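PDB 4QLY: enone reductase CLA-ER, which probably uses FMN and NADH to reduce the carbon–carbon double bond of enone fatty acids, in a pathway that detoxifies and saturates polyunsaturated fatty acids. Local coordinates for residues S24-D29 against Y81-S86; V106-Y111 against Q123-F128; A166-G171 against M192-G197. All blocks are in the same frame, centred on the assembly; numbering follows the deposited sequence.

Contact 1: S24-D29 against Y81-S86. With FMN (flavin mononucleotide), chain E.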
loop_
_atom_site.group_PDB
_atom_site.type_symbol
_atom_site.label_atom_id
_atom_site.label_comp_id
_atom_site.label_asym_id
_atom_site.label_seq_id
_atom_site.Cartn_x
_atom_site.Cartn_y
_atom_site.Cartn_z
ATOM N N SER A 24 -15.232 -1.612 -2.878
ATOM C CA SER A 24 -15.517 -0.668 -1.823
ATOM C C SER A 24 -16.997 -0.733 -1.457
ATOM O O SER A 24 -17.874 -0.289 -2.225
ATOM C CB SER A 24 -15.133 0.748 -2.238
ATOM O OG SER A 24 -13.727 0.886 -2.252
ATOM N N VAL A 25 -17.272 -1.319 -0.300
ATOM C CA VAL A 25 -18.631 -1.313 0.252
ATOM C C VAL A 25 -18.806 -0.065 1.099
ATOM O O VAL A 25 -17.959 0.232 1.944
ATOM C CB VAL A 25 -18.898 -2.569 1.090
ATOM C CG1 VAL A 25 -20.210 -2.451 1.833
ATOM C CG2 VAL A 25 -18.876 -3.807 0.187
ATOM N N ARG A 26 -19.879 0.683 0.874
ATOM C CA ARG A 26 -20.000 1.982 1.525
ATOM C C ARG A 26 -21.257 2.082 2.383
ATOM O O ARG A 26 -21.489 3.079 3.060
ATOM C CB ARG A 26 -19.978 3.099 0.484
ATOM C CG ARG A 26 -18.679 3.190 -0.312
ATOM C CD ARG A 26 -18.690 4.375 -1.282
ATOM N NE ARG A 26 -17.385 4.546 -1.924
ATOM C CZ ARG A 26 -17.016 3.947 -3.058
ATOM N NH1 ARG A 26 -17.854 3.138 -3.687
ATOM N NH2 ARG A 26 -15.796 4.149 -3.558
ATOM N N GLN A 27 -22.060 1.029 2.347
ATOM C CA GLN A 27 -23.256 0.942 3.157
ATOM C C GLN A 27 -23.209 -0.338 3.947
ATOM O O GLN A 27 -23.278 -1.425 3.377
ATOM C CB GLN A 27 -24.516 1.000 2.288
ATOM C CG GLN A 27 -24.781 2.363 1.675
ATOM C CD GLN A 27 -25.062 3.426 2.730
ATOM O OE1 GLN A 27 -25.321 3.111 3.897
ATOM N NE2 GLN A 27 -25.028 4.693 2.322
ATOM N N PHE A 28 -23.068 -0.206 5.263
ATOM C CA PHE A 28 -22.949 -1.364 6.137
ATOM C C PHE A 28 -24.227 -1.558 6.964
ATOM O O PHE A 28 -24.998 -0.620 7.148
ATOM C CB PHE A 28 -21.725 -1.210 7.059
ATOM C CG PHE A 28 -20.441 -0.965 6.314
ATOM C CD1 PHE A 28 -19.774 -2.015 5.691
ATOM C CD2 PHE A 28 -19.925 0.311 6.201
ATOM C CE1 PHE A 28 -18.597 -1.802 4.981
ATOM C CE2 PHE A 28 -18.748 0.535 5.481
ATOM C CZ PHE A 28 -18.087 -0.526 4.879
ATOM N N ASP A 29 -24.442 -2.786 7.426
ATOM C CA ASP A 29 -25.513 -3.103 8.364
ATOM C C ASP A 29 -25.242 -2.429 9.705
ATOM O O ASP A 29 -24.339 -2.838 10.431
ATOM C CB ASP A 29 -25.629 -4.621 8.541
ATOM C CG ASP A 29 -26.834 -5.024 9.377
ATOM O OD1 ASP A 29 -27.356 -4.164 10.118
ATOM O OD2 ASP A 29 -27.258 -6.200 9.289
ATOM N N TYR A 81 -19.688 10.317 5.108
ATOM C CA TYR A 81 -20.467 10.019 6.305
ATOM C C TYR A 81 -21.272 8.729 6.220
ATOM O O TYR A 81 -21.470 8.093 7.259
ATOM C CB TYR A 81 -21.411 11.166 6.652
ATOM C CG TYR A 81 -20.727 12.334 7.315
ATOM C CD1 TYR A 81 -19.352 12.339 7.516
ATOM C CD2 TYR A 81 -21.458 13.431 7.759
ATOM C CE1 TYR A 81 -18.725 13.404 8.114
ATOM C CE2 TYR A 81 -20.836 14.505 8.366
ATOM C CZ TYR A 81 -19.472 14.486 8.541
ATOM O OH TYR A 81 -18.849 15.552 9.148
ATOM N N PRO A 82 -21.768 8.342 5.021
ATOM C CA PRO A 82 -22.487 7.061 5.041
ATOM C C PRO A 82 -21.638 5.924 5.577
ATOM O O PRO A 82 -22.114 5.210 6.454
ATOM C CB PRO A 82 -22.834 6.823 3.563
ATOM C CG PRO A 82 -22.903 8.167 2.981
ATOM C CD PRO A 82 -21.882 8.997 3.697
ATOM N N GLN A 83 -20.406 5.774 5.081
ATOM C CA GLN A 83 -19.545 4.679 5.520
ATOM C C GLN A 83 -19.316 4.785 7.008
ATOM O O GLN A 83 -19.444 3.807 7.731
ATOM C CB GLN A 83 -18.185 4.681 4.801
ATOM C CG GLN A 83 -18.240 4.651 3.302
ATOM C CD GLN A 83 -18.342 6.038 2.691
ATOM O OE1 GLN A 83 -19.290 6.783 2.964
ATOM N NE2 GLN A 83 -17.365 6.391 1.846
ATOM N N VAL A 84 -18.980 5.988 7.453
ATOM C CA VAL A 84 -18.675 6.216 8.855
ATOM C C VAL A 84 -19.874 5.924 9.776
ATOM O O VAL A 84 -19.725 5.225 10.776
ATOM C CB VAL A 84 -18.187 7.655 9.081
ATOM C CG1 VAL A 84 -18.157 7.971 10.566
ATOM C CG2 VAL A 84 -16.808 7.846 8.452
ATOM N N ASP A 85 -21.060 6.433 9.434
ATOM C CA ASP A 85 -22.237 6.233 10.287
ATOM C C ASP A 85 -22.641 4.764 10.373
ATOM O O ASP A 85 -23.045 4.282 11.428
ATOM C CB ASP A 85 -23.430 7.058 9.779
ATOM C CG ASP A 85 -23.173 8.546 9.847
ATOM O OD1 ASP A 85 -22.345 8.981 10.687
ATOM O OD2 ASP A 85 -23.793 9.282 9.062
ATOM N N SER A 86 -22.514 4.040 9.269
ATOM C CA SER A 86 -23.034 2.673 9.221
ATOM C C SER A 86 -22.027 1.585 9.591
ATOM O O SER A 86 -22.420 0.466 9.909
ATOM C CB SER A 86 -23.588 2.394 7.824
ATOM O OG SER A 86 -22.568 2.515 6.844
HETATM N N1 FMN E . -13.992 5.982 -1.611
HETATM C C2 FMN E . -14.870 6.938 -1.127
HETATM O O2 FMN E . -16.073 6.775 -1.275
HETATM N N3 FMN E . -14.420 8.070 -0.484
HETATM C C4 FMN E . -13.069 8.262 -0.304
HETATM O O4 FMN E . -12.655 9.276 0.281
HETATM C C4A FMN E . -12.183 7.300 -0.787
HETATM N N5 FMN E . -10.832 7.481 -0.605
HETATM C C5A FMN E . -9.943 6.529 -1.049
HETATM C C6 FMN E . -8.595 6.749 -0.816
HETATM C C7 FMN E . -7.665 5.824 -1.244
HETATM C C7M FMN E . -6.206 6.077 -1.004
HETATM C C8 FMN E . -8.083 4.672 -1.893
HETATM C C8M FMN E . -7.037 3.686 -2.343
HETATM C C9 FMN E . -9.444 4.444 -2.122
HETATM C C9A FMN E . -10.392 5.379 -1.698
HETATM N N10 FMN E . -11.766 5.198 -1.901
HETATM C C10 FMN E . -12.643 6.159 -1.438
HETATM C "C1'" FMN E . -12.336 3.987 -2.607
HETATM C "C2'" FMN E . -12.166 4.116 -4.150
HETATM O "O2'" FMN E . -13.084 5.017 -4.738
HETATM C "C3'" FMN E . -12.331 2.786 -4.886
HETATM O "O3'" FMN E . -11.323 1.924 -4.423
HETATM C "C4'" FMN E . -12.184 2.869 -6.422
HETATM O "O4'" FMN E . -13.238 3.584 -7.027
HETATM C "C5'" FMN E . -12.179 1.454 -6.982
HETATM O "O5'" FMN E . -13.387 0.846 -6.591
HETATM P P FMN E . -13.413 -0.548 -5.792
HETATM O O1P FMN E . -14.842 -0.876 -5.424
HETATM O O2P FMN E . -12.806 -1.674 -6.587
HETATM O O3P FMN E . -12.639 -0.353 -4.489
#

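Contact 2: V106-Y111 against Q123-F128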
loop_
_atom_site.group_PDB
_atom_site.type_symbol
_atom_site.label_atom_id
_atom_site.label_comp_id
_atom_site.label_asym_id
_atom_site.label_seq_id
_atom_site.Cartn_x
_atom_site.Cartn_y
_atom_site.Cartn_z
ATOM N N VAL A 106 13.630 -0.015 21.338
ATOM C CA VAL A 106 13.517 -1.449 21.568
ATOM C C VAL A 106 14.888 -2.087 21.782
ATOM O O VAL A 106 15.110 -2.781 22.786
ATOM C CB VAL A 106 12.816 -2.149 20.401
ATOM C CG1 VAL A 106 12.961 -3.671 20.522
ATOM C CG2 VAL A 106 11.361 -1.746 20.354
ATOM N N TRP A 107 15.808 -1.824 20.855
ATOM C CA TRP A 107 17.130 -2.434 20.897
ATOM C C TRP A 107 17.950 -1.895 22.066
ATOM O O TRP A 107 18.667 -2.656 22.714
ATOM C CB TRP A 107 17.874 -2.218 19.564
ATOM C CG TRP A 107 17.075 -2.679 18.375
ATOM C CD1 TRP A 107 16.638 -1.913 17.324
ATOM C CD2 TRP A 107 16.585 -4.003 18.131
ATOM N NE1 TRP A 107 15.920 -2.684 16.438
ATOM C CE2 TRP A 107 15.867 -3.967 16.914
ATOM C CE3 TRP A 107 16.679 -5.215 18.823
ATOM C CZ2 TRP A 107 15.259 -5.097 16.376
ATOM C CZ3 TRP A 107 16.070 -6.334 18.286
ATOM C CH2 TRP A 107 15.371 -6.268 17.073
ATOM N N ASN A 108 17.845 -0.590 22.322
ATOM C CA ASN A 108 18.541 0.031 23.448
ATOM C C ASN A 108 18.208 -0.689 24.750
ATOM O O ASN A 108 19.069 -0.880 25.601
ATOM C CB ASN A 108 18.172 1.515 23.588
ATOM C CG ASN A 108 18.971 2.421 22.667
ATOM O OD1 ASN A 108 19.892 1.983 21.973
ATOM N ND2 ASN A 108 18.633 3.710 22.677
ATOM N N LYS A 109 16.945 -1.080 24.893
ATOM C CA LYS A 109 16.478 -1.721 26.115
ATOM C C LYS A 109 17.130 -3.079 26.295
ATOM O O LYS A 109 17.530 -3.442 27.404
ATOM C CB LYS A 109 14.951 -1.869 26.109
ATOM C CG LYS A 109 14.192 -0.554 26.157
ATOM C CD LYS A 109 14.846 0.437 27.109
ATOM C CE LYS A 109 13.921 1.623 27.399
ATOM N NZ LYS A 109 13.276 2.150 26.161
ATOM N N VAL A 110 17.219 -3.829 25.199
ATOM C CA VAL A 110 17.872 -5.134 25.212
ATOM C C VAL A 110 19.318 -5.003 25.672
ATOM O O VAL A 110 19.814 -5.816 26.463
ATOM C CB VAL A 110 17.843 -5.792 23.826
ATOM C CG1 VAL A 110 18.642 -7.098 23.837
ATOM C CG2 VAL A 110 16.411 -6.029 23.395
ATOM N N TYR A 111 19.985 -3.965 25.175
ATOM C CA TYR A 111 21.361 -3.682 25.570
ATOM C C TYR A 111 21.463 -3.336 27.058
ATOM O O TYR A 111 22.324 -3.859 27.763
ATOM C CB TYR A 111 21.939 -2.545 24.724
ATOM C CG TYR A 111 23.178 -1.930 25.332
ATOM C CD1 TYR A 111 24.350 -2.670 25.472
ATOM C CD2 TYR A 111 23.177 -0.612 25.766
ATOM C CE1 TYR A 111 25.488 -2.109 26.034
ATOM C CE2 TYR A 111 24.307 -0.045 26.329
ATOM C CZ TYR A 111 25.458 -0.796 26.458
ATOM O OH TYR A 111 26.579 -0.226 27.016
ATOM N N GLN A 123 25.813 -2.314 15.920
ATOM C CA GLN A 123 25.653 -3.044 14.667
ATOM C C GLN A 123 24.197 -3.032 14.221
ATOM O O GLN A 123 23.916 -2.818 13.043
ATOM C CB GLN A 123 26.148 -4.481 14.807
ATOM C CG GLN A 123 27.667 -4.609 14.872
ATOM C CD GLN A 123 28.116 -6.022 15.199
ATOM O OE1 GLN A 123 27.541 -6.683 16.067
ATOM N NE2 GLN A 123 29.141 -6.499 14.493
ATOM N N ILE A 124 23.277 -3.261 15.162
ATOM C CA ILE A 124 21.842 -3.225 14.856
ATOM C C ILE A 124 21.420 -1.845 14.395
ATOM O O ILE A 124 20.822 -1.688 13.333
ATOM C CB ILE A 124 20.952 -3.591 16.065
ATOM C CG1 ILE A 124 21.368 -4.928 16.673
ATOM C CG2 ILE A 124 19.469 -3.597 15.645
ATOM C CD1 ILE A 124 21.490 -6.024 15.665
ATOM N N LEU A 125 21.732 -0.849 15.218
ATOM C CA LEU A 125 21.364 0.529 14.933
ATOM C C LEU A 125 21.947 0.979 13.597
ATOM O O LEU A 125 21.267 1.644 12.806
ATOM C CB LEU A 125 21.824 1.443 16.067
ATOM C CG LEU A 125 21.248 1.116 17.453
ATOM C CD1 LEU A 125 21.773 2.084 18.499
ATOM C CD2 LEU A 125 19.712 1.097 17.451
ATOM N N GLY A 126 23.189 0.576 13.331
ATOM C CA GLY A 126 23.864 0.902 12.084
ATOM C C GLY A 126 23.091 0.582 10.810
ATOM O O GLY A 126 23.196 1.303 9.820
ATOM N N THR A 127 22.310 -0.494 10.833
ATOM C CA THR A 127 21.536 -0.919 9.665
ATOM C C THR A 127 20.343 -0.023 9.273
ATOM O O THR A 127 19.924 -0.040 8.112
ATOM C CB THR A 127 20.989 -2.339 9.868
ATOM O OG1 THR A 127 20.090 -2.353 10.988
ATOM C CG2 THR A 127 22.134 -3.315 10.114
ATOM N N PHE A 128 19.784 0.740 10.212
ATOM C CA PHE A 128 18.642 1.608 9.874
ATOM C C PHE A 128 18.762 3.049 10.356
ATOM O O PHE A 128 18.233 3.961 9.712
ATOM C CB PHE A 128 17.328 1.021 10.424
ATOM C CG PHE A 128 17.190 1.103 11.937
ATOM C CD1 PHE A 128 17.738 0.125 12.752
ATOM C CD2 PHE A 128 16.500 2.151 12.537
ATOM C CE1 PHE A 128 17.608 0.189 14.143
ATOM C CE2 PHE A 128 16.373 2.227 13.916
ATOM C CZ PHE A 128 16.922 1.237 14.725
#

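Contact 3: A166-G171 against M192-G197. With FMN (flavin mononucleotide), chain E.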
loop_
_atom_site.group_PDB
_atom_site.type_symbol
_atom_site.label_atom_id
_atom_site.label_comp_id
_atom_site.label_asym_id
_atom_site.label_seq_id
_atom_site.Cartn_x
_atom_site.Cartn_y
_atom_site.Cartn_z
ATOM N N ALA A 166 -15.375 -3.685 3.390
ATOM C CA ALA A 166 -14.658 -2.494 3.794
ATOM C C ALA A 166 -14.570 -1.453 2.709
ATOM O O ALA A 166 -14.826 -1.714 1.524
ATOM C CB ALA A 166 -13.238 -2.862 4.274
ATOM N N ASN A 167 -14.204 -0.257 3.143
ATOM C CA ASN A 167 -13.946 0.849 2.252
ATOM C C ASN A 167 -12.792 1.681 2.772
ATOM O O ASN A 167 -12.817 2.114 3.932
ATOM C CB ASN A 167 -15.175 1.731 2.093
ATOM C CG ASN A 167 -14.852 3.024 1.376
ATOM O OD1 ASN A 167 -15.110 4.114 1.889
ATOM N ND2 ASN A 167 -14.237 2.910 0.197
ATOM N N ALA A 168 -11.781 1.887 1.926
ATOM C CA ALA A 168 -10.697 2.811 2.242
ATOM C C ALA A 168 -11.115 4.198 1.816
ATOM O O ALA A 168 -11.706 4.377 0.747
ATOM C CB ALA A 168 -9.390 2.410 1.543
ATOM N N PHE A 169 -10.789 5.195 2.625
ATOM C CA PHE A 169 -11.122 6.566 2.248
ATOM C C PHE A 169 -10.122 7.576 2.790
ATOM O O PHE A 169 -9.566 7.394 3.870
ATOM C CB PHE A 169 -12.553 6.915 2.694
ATOM C CG PHE A 169 -12.761 6.891 4.186
ATOM C CD1 PHE A 169 -13.116 5.712 4.835
ATOM C CD2 PHE A 169 -12.623 8.049 4.939
ATOM C CE1 PHE A 169 -13.317 5.687 6.208
ATOM C CE2 PHE A 169 -12.816 8.026 6.330
ATOM C CZ PHE A 169 -13.165 6.847 6.954
ATOM N N SER A 170 -9.875 8.628 2.014
ATOM C CA SER A 170 -8.964 9.695 2.430
ATOM C C SER A 170 -9.629 11.037 2.195
ATOM O O SER A 170 -8.982 12.083 2.225
ATOM C CB SER A 170 -7.615 9.613 1.686
ATOM O OG SER A 170 -7.780 9.714 0.279
ATOM N N GLY A 171 -10.937 10.999 1.969
ATOM C CA GLY A 171 -11.703 12.217 1.802
ATOM C C GLY A 171 -11.858 12.848 3.166
ATOM O O GLY A 171 -12.905 12.726 3.802
ATOM N N MET A 192 -5.183 7.087 5.611
ATOM C CA MET A 192 -6.502 6.651 5.156
ATOM C C MET A 192 -7.336 6.060 6.275
ATOM O O MET A 192 -6.794 5.583 7.292
ATOM C CB MET A 192 -6.374 5.620 4.026
ATOM C CG MET A 192 -5.889 4.269 4.494
ATOM S SD MET A 192 -5.624 3.074 3.172
ATOM C CE MET A 192 -4.227 3.766 2.299
ATOM N N GLY A 193 -8.656 6.092 6.089
ATOM C CA GLY A 193 -9.562 5.400 6.986
ATOM C C GLY A 193 -9.992 4.090 6.355
ATOM O O GLY A 193 -10.106 3.999 5.138
ATOM N N ILE A 194 -10.200 3.070 7.173
ATOM C CA ILE A 194 -10.726 1.798 6.693
ATOM C C ILE A 194 -12.040 1.491 7.428
ATOM O O ILE A 194 -12.029 1.032 8.580
ATOM C CB ILE A 194 -9.755 0.628 6.911
ATOM C CG1 ILE A 194 -8.356 0.910 6.323
ATOM C CG2 ILE A 194 -10.357 -0.662 6.346
ATOM C CD1 ILE A 194 -8.307 0.945 4.783
ATOM N N ALA A 195 -13.164 1.779 6.769
ATOM C CA ALA A 195 -14.476 1.477 7.321
ATOM C C ALA A 195 -14.761 0.006 7.134
ATOM O O ALA A 195 -14.615 -0.517 6.037
ATOM C CB ALA A 195 -15.557 2.321 6.641
ATOM N N ILE A 196 -15.174 -0.661 8.197
ATOM C CA ILE A 196 -15.403 -2.099 8.141
ATOM C C ILE A 196 -16.801 -2.460 8.644
ATOM O O ILE A 196 -17.283 -1.902 9.644
ATOM C CB ILE A 196 -14.366 -2.867 8.977
ATOM C CG1 ILE A 196 -12.951 -2.427 8.600
ATOM C CG2 ILE A 196 -14.552 -4.369 8.814
ATOM C CD1 ILE A 196 -11.864 -3.191 9.335
ATOM N N GLY A 197 -17.449 -3.392 7.956
ATOM C CA GLY A 197 -18.765 -3.838 8.371
ATOM C C GLY A 197 -19.306 -4.973 7.532
ATOM O O GLY A 197 -18.650 -5.443 6.607
HETATM N N1 FMN E . -13.992 5.982 -1.611
HETATM C C2 FMN E . -14.870 6.938 -1.127
HETATM O O2 FMN E . -16.073 6.775 -1.275
HETATM N N3 FMN E . -14.420 8.070 -0.484
HETATM C C4 FMN E . -13.069 8.262 -0.304
HETATM O O4 FMN E . -12.655 9.276 0.281
HETATM C C4A FMN E . -12.183 7.300 -0.787
HETATM N N5 FMN E . -10.832 7.481 -0.605
HETATM C C5A FMN E . -9.943 6.529 -1.049
HETATM C C6 FMN E . -8.595 6.749 -0.816
HETATM C C7 FMN E . -7.665 5.824 -1.244
HETATM C C7M FMN E . -6.206 6.077 -1.004
HETATM C C8 FMN E . -8.083 4.672 -1.893
HETATM C C8M FMN E . -7.037 3.686 -2.343
HETATM C C9 FMN E . -9.444 4.444 -2.122
HETATM C C9A FMN E . -10.392 5.379 -1.698
HETATM N N10 FMN E . -11.766 5.198 -1.901
HETATM C C10 FMN E . -12.643 6.159 -1.438
HETATM C "C1'" FMN E . -12.336 3.987 -2.607
HETATM C "C2'" FMN E . -12.166 4.116 -4.150
HETATM O "O2'" FMN E . -13.084 5.017 -4.738
HETATM C "C3'" FMN E . -12.331 2.786 -4.886
HETATM O "O3'" FMN E . -11.323 1.924 -4.423
HETATM C "C4'" FMN E . -12.184 2.869 -6.422
HETATM O "O4'" FMN E . -13.238 3.584 -7.027
HETATM C "C5'" FMN E . -12.179 1.454 -6.982
HETATM O "O5'" FMN E . -13.387 0.846 -6.591
HETATM P P FMN E . -13.413 -0.548 -5.792
HETATM O O1P FMN E . -14.842 -0.876 -5.424
HETATM O O2P FMN E . -12.806 -1.674 -6.587
HETATM O O3P FMN E . -12.639 -0.353 -4.489
#

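Contact 1: S24-D29 against Y81-S86
The N1/O2 edge of the flavin in the FMN site is where Arg26, on the irregular segment 24-29, lies alongside Gln83 of helix 81-86. The two side chains run the same way, Arg26 CB 3.7 Å from Gln83 CG, with the guanidinium and amide planes turned 73° apart. An extended chain from CG to NE carries the arginine head past the glutamine to the flavin. There Arg26 NE donates to FMN O2 at 2.7 Å, and Arg26 NH2 to FMN N1 at 3.2 Å, with N1 in the plane of the guanidinium. Arginine suits the place because two N-H groups of one guanidinium can meet the neighbouring acceptors O2 and N1, and could stabilise negative charge there on reduction. Shortening this side chain to an alanine would probably leave FMN O2 and N1 without these two donors and open a gap beside the methylene groups of Gln83. In this nitroreductase-family protein the loop between helices 15-20 and 36-46 holds both the flavin and the phosphate, Ser24 N donating to FMN O1P and Ser24 OG to FMN O3P. Arg22 and Arg208 also bind the cofactor.

Farther from FMN, the loop is pinned to the helix by Phe28 N, which donates to Ser86 OG at 3.2 Å and a nearly straight 165°. Ser86 OG stands between its own backbone N and carbonyl carbon (chi1 61°), which lets it donate to Pro82 O, 2.8 Å away. Ser86 N reaches the same carbonyl from the opposite face. Serine suits the place because its one hydroxyl can accept from the loop while donating to its own helix. The Phe28 ring meets Gln83 O edge-on, Phe28 CD2 being 3.8 Å from it. Near the surface Gln27, bent at chi2, lays NE2 against Pro82 CB at 3.3 Å.

Contact 2: V106-Y111 against Q123-F128
Helices 99-113 and 118-126 approach each other most closely within these segments at Trp107 and Ile124, whose CA atoms are 7.7 Å apart, a separation that leaves the contact to side chains. The two helices follow one another through a short connection and form a helical hairpin at the periphery of the subunit; the centre of the contact lies about 25 Å from the centre of the chain. No hydrogen bond crosses between the segments, and the join is mainly apolar and centred on one indole.

Ile124 CG2 sits over one face of Trp107, 3.6 Å from the centroid of the five-membered ring and only 4° off its normal, a CH-pi contact. The methyl is placed there because it stands anti to the backbone N of Ile124, while CG1 (chi1 -53°) takes the position anti to the carbonyl carbon. A beta-branched residue suits the site, since one branch can press on the ring without the other having to follow. The long axes of the two side chains cross at about a right angle.

Phe128, at the N-cap position right before helix 129-133, meets the same indole differently. Its CE1 comes 3.9 Å from Trp107 CD1, and the two rings touch rim to rim with planes 55° apart, neither covering the face of the other. Tyr103, one turn before Trp107 on helix 99-113, packs edge-to-face with both Trp107 and Phe128 and so completes an aromatic cluster. Leu121 of helix 118-126 adds further apolar surface against Trp107. The broad indole suits this place because it can meet several smaller groups at once. Leu125 uses its two methyls on different neighbours: CD2 lies 4.3 Å from Trp107 CD1, whereas CD1 rests 4.0 Å from Asn108 OD1.

Contact 3: A166-G171 against M192-G197
Asn167 and Ala195 exchange two backbone hydrogen bonds in an antiparallel pair, N to O and O to N, each 2.9 Å long. Phe169 and Gly193 form the next hydrogen-bonded pair, in which Gly193 N reaches Phe169 O at 2.7 Å and a nearly straight 174°, and Phe169 N returns to Gly193 O. Two residues of each strand thus have both peptide N and O satisfied across the contact. Backbone groups of the non-hydrogen-bonded pairs turn to other partners: Ala168 O lies 2.8 Å from FMN N10, which carries no hydrogen, and Ile194 and Ile196 bond to Val91 and Ala89 of strand 89-96.

Where the strand ends, its amides turn to the flavin. Ser170 N donates to FMN N5 at 3.0 Å, and Ser170 N and Gly171 N each add a weak bond to FMN O4. Having no side chain, Gly171 can lie this close to that oxygen. The buried amide of Asn167 is also matched, OD1 accepting from Gln83 NE2 and ND2 donating weakly to Ser24 OG, so one residue ties the strand to two others that bind FMN.

CG of Phe169 stands between the backbone N and the carbonyl carbon (chi1 63°), which turns the ring over Gly193, whose CA lies 4.0 Å from the ring centroid. Gly193, lacking a CB, lets the ring settle there. On the other face of the sheet Ala168 CB meets Ile194 CD1 at 3.7 Å. This face, with Ala166 and Ile196, lies against helix 137-161 through Leu156 and Ala159; Phe169 and Ala195 look toward helix 81-86.

Contacts 1 and 3 contribute to one FMN site, their centres about 9 Å apart. Val25 N reaches Ala166 O at 3.1 Å, so the loop 24-29 joins the edge of strand 165-169, and Phe28 CD1 packs 3.4 Å from Gly197 CA. Contact 1 serves the N1/O2 edge and the phosphate of the cofactor, contact 3 its N5/O4 edge. Contact 2 stands apart, with its centre about 43 Å from that of contact 1 and about 35 Å from that of contact 3, across the centre of the chain. Yet the side chain of Phe128 is about 9 Å from the other FMN of the two-subunit assembly, consistent with active sites formed near the dimer interface in this family.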